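Local coordinates for aminoglycoside 6-adenylyltransferase (Bacillus subtilis, PDB 2PBE), which transfers AMP from ATP to the 6-hydroxyl of streptomycin or streptidine, can use GTP on streptomycin, and so confers streptomycin resistance, at residues A17-E21 and L126-D130. Residues are numbered along the deposited sequence; the frame is centred on the assembly and turned at random.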
ATOM      1  N   ALA A  17       2.761  13.066   2.291  1.00 28.35           N
ATOM      2  CA  ALA A  17       4.076  12.517   2.569  1.00 27.24           C
ATOM      3  C   ALA A  17       4.791  12.077   1.301  1.00 27.34           C
ATOM      4  O   ALA A  17       5.965  12.402   1.108  1.00 27.50           O
ATOM      5  CB  ALA A  17       3.956  11.356   3.514  1.00 26.22           C
ATOM      6  N   LEU A  18       4.068  11.357   0.442  1.00 27.43           N
ATOM      7  CA  LEU A  18       4.611  10.856  -0.814  1.00 27.24           C
ATOM      8  C   LEU A  18       5.288  11.924  -1.659  1.00 28.27           C
ATOM      9  O   LEU A  18       6.358  11.700  -2.224  1.00 29.56           O
ATOM     10  CB  LEU A  18       3.515  10.209  -1.662  1.00 25.32           C
ATOM     11  CG  LEU A  18       3.060   8.775  -1.366  1.00 25.59           C
ATOM     12  CD1 LEU A  18       1.850   8.425  -2.218  1.00 24.16           C
ATOM     13  CD2 LEU A  18       4.192   7.814  -1.655  1.00 23.34           C
ATOM     14  N   ASN A  19       4.654  13.087  -1.746  1.00 27.83           N
ATOM     15  CA  ASN A  19       5.187  14.161  -2.567  1.00 27.76           C
ATOM     16  C   ASN A  19       6.175  15.067  -1.885  1.00 28.90           C
ATOM     17  O   ASN A  19       6.887  15.804  -2.559  1.00 31.74           O
ATOM     18  CB  ASN A  19       4.047  14.999  -3.125  1.00 26.86           C
ATOM     19  CG  ASN A  19       3.065  14.178  -3.909  1.00 24.59           C
ATOM     20  OD1 ASN A  19       3.450  13.307  -4.684  1.00 23.86           O
ATOM     21  ND2 ASN A  19       1.783  14.459  -3.731  1.00 25.02           N
ATOM     22  N   ASP A  20       6.238  15.020  -0.559  1.00 29.71           N
ATOM     23  CA  ASP A  20       7.172  15.882   0.140  1.00 29.35           C
ATOM     24  C   ASP A  20       8.523  15.220   0.399  1.00 29.67           C
ATOM     25  O   ASP A  20       8.624  14.203   1.091  1.00 28.91           O
ATOM     26  CB  ASP A  20       6.565  16.385   1.438  1.00 29.61           C
ATOM     27  CG  ASP A  20       7.172  17.692   1.868  1.00 31.56           C
ATOM     28  OD1 ASP A  20       6.445  18.695   2.031  1.00 32.27           O
ATOM     29  OD2 ASP A  20       8.399  17.714   2.027  1.00 32.42           O
ATOM     30  N   GLU A  21       9.557  15.828  -0.176  1.00 30.78           N
ATOM     31  CA  GLU A  21      10.930  15.345  -0.079  1.00 32.19           C
ATOM     32  C   GLU A  21      11.531  15.350   1.318  1.00 32.83           C
ATOM     33  O   GLU A  21      12.495  14.630   1.566  1.00 34.41           O
ATOM     34  CB  GLU A  21      11.829  16.127  -1.045  1.00 33.43           C
ATOM     35  CG  GLU A  21      11.608  15.726  -2.523  1.00 36.69           C
ATOM     36  CD  GLU A  21      12.642  16.288  -3.483  1.00 37.33           C
ATOM     37  OE1 GLU A  21      13.844  16.241  -3.146  1.00 40.96           O
ATOM     38  OE2 GLU A  21      12.262  16.754  -4.584  1.00 38.61           O
ATOM     39  N   LEU A 126       3.638   3.271   7.661  1.00 32.96           N
ATOM     40  CA  LEU A 126       2.860   3.313   6.428  1.00 33.15           C
ATOM     41  C   LEU A 126       3.721   3.519   5.206  1.00 32.43           C
ATOM     42  O   LEU A 126       3.435   2.965   4.131  1.00 32.34           O
ATOM     43  CB  LEU A 126       1.799   4.410   6.493  1.00 34.59           C
ATOM     44  CG  LEU A 126       0.770   4.319   7.627  1.00 36.79           C
ATOM     45  CD1 LEU A 126      -0.308   5.379   7.412  1.00 38.25           C
ATOM     46  CD2 LEU A 126       0.132   2.933   7.677  1.00 37.97           C
ATOM     47  N   LEU A 127       4.775   4.311   5.363  1.00 31.37           N
ATOM     48  CA  LEU A 127       5.700   4.594   4.272  1.00 29.67           C
ATOM     49  C   LEU A 127       7.114   4.811   4.760  1.00 29.27           C
ATOM     50  O   LEU A 127       7.347   5.486   5.765  1.00 29.46           O
ATOM     51  CB  LEU A 127       5.246   5.832   3.484  1.00 29.27           C
ATOM     52  CG  LEU A 127       6.085   6.315   2.293  1.00 28.37           C
ATOM     53  CD1 LEU A 127       6.264   5.213   1.231  1.00 27.81           C
ATOM     54  CD2 LEU A 127       5.383   7.523   1.694  1.00 28.43           C
ATOM     55  N   ASP A 128       8.051   4.221   4.029  1.00 29.67           N
ATOM     56  CA  ASP A 128       9.476   4.343   4.307  1.00 28.85           C
ATOM     57  C   ASP A 128      10.105   4.608   2.946  1.00 28.67           C
ATOM     58  O   ASP A 128      10.003   3.791   2.044  1.00 26.84           O
ATOM     59  CB  ASP A 128      10.030   3.044   4.893  1.00 29.68           C
ATOM     60  CG  ASP A 128      11.440   3.202   5.404  1.00 31.88           C
ATOM     61  OD1 ASP A 128      11.993   4.321   5.295  1.00 36.27           O
ATOM     62  OD2 ASP A 128      12.007   2.224   5.923  1.00 34.04           O
ATOM     63  N   LYS A 129      10.749   5.753   2.802  1.00 30.10           N
ATOM     64  CA  LYS A 129      11.341   6.101   1.523  1.00 32.66           C
ATOM     65  C   LYS A 129      12.778   5.674   1.372  1.00 35.47           C
ATOM     66  O   LYS A 129      13.278   5.563   0.253  1.00 36.52           O
ATOM     67  CB  LYS A 129      11.224   7.602   1.276  1.00 30.82           C
ATOM     68  CG  LYS A 129       9.780   8.105   1.132  1.00 28.86           C
ATOM     69  CD  LYS A 129       9.777   9.574   0.719  1.00 28.16           C
ATOM     70  CE  LYS A 129       8.378  10.134   0.587  1.00 27.07           C
ATOM     71  NZ  LYS A 129       8.416  11.570   0.226  1.00 23.99           N
ATOM     72  N   ASP A 130      13.428   5.399   2.495  1.00 38.44           N
ATOM     73  CA  ASP A 130      14.824   4.991   2.476  1.00 42.58           C
ATOM     74  C   ASP A 130      15.081   3.545   2.841  1.00 45.02           C
ATOM     75  O   ASP A 130      16.027   2.943   2.330  1.00 45.11           O
ATOM     76  CB  ASP A 130      15.618   5.907   3.391  1.00 42.77           C
ATOM     77  CG  ASP A 130      15.319   7.375   3.125  1.00 43.26           C
ATOM     78  OD1 ASP A 130      15.344   7.761   1.935  1.00 43.73           O
ATOM     79  OD2 ASP A 130      15.049   8.121   4.089  1.00 42.37           O
TER
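The end of helix 6-19 lies over the end of strand 125-128, with Leu18 and Leu127 closest in backbone, 8.1 Å between their CA atoms. Lys129 reaches the backbone carbonyls of the helix end, and Leu127 meets the side chains of Leu18 and Ala17. Lys129 is extended beyond CG, and this puts its ammonium group at the C-terminal end of the helix, where Asp20 leaves helical geometry. Lys129 NZ donates to Ala17 O at 2.7 Å, tilted 22° from the carbonyl plane. Ala17 O also takes a weak bond from Asp20 N. Lys129 NZ donates to Asp20 O at 2.8 Å as well, but from above that carbonyl's plane. Weak bonds run from Lys129 NZ to Leu18 O at 3.2 Å and to Ile23 O. The ammonium charge probably offsets the partial negative charge of the helix-end carbonyls. Asp20 does not pair with this lysine; its carboxylate forms a salt bridge with Arg22. Beside the polar site is a small apolar contact. Leu127 has CG anti to its backbone N (chi1 180°), and its CD2 meets Leu18 CD2 at 3.6 Å. The two leucine side chains cross at about a right angle. Ala17 CB borders the same methyl more loosely. A classic beta bulge sets both Leu126 and Leu127 opposite Val26. Strand 125-128 lies between strands 23-28 and 207-209 in the mixed sheet, and a short link, residues 20-22, joins helix 6-19 to strand 23-28.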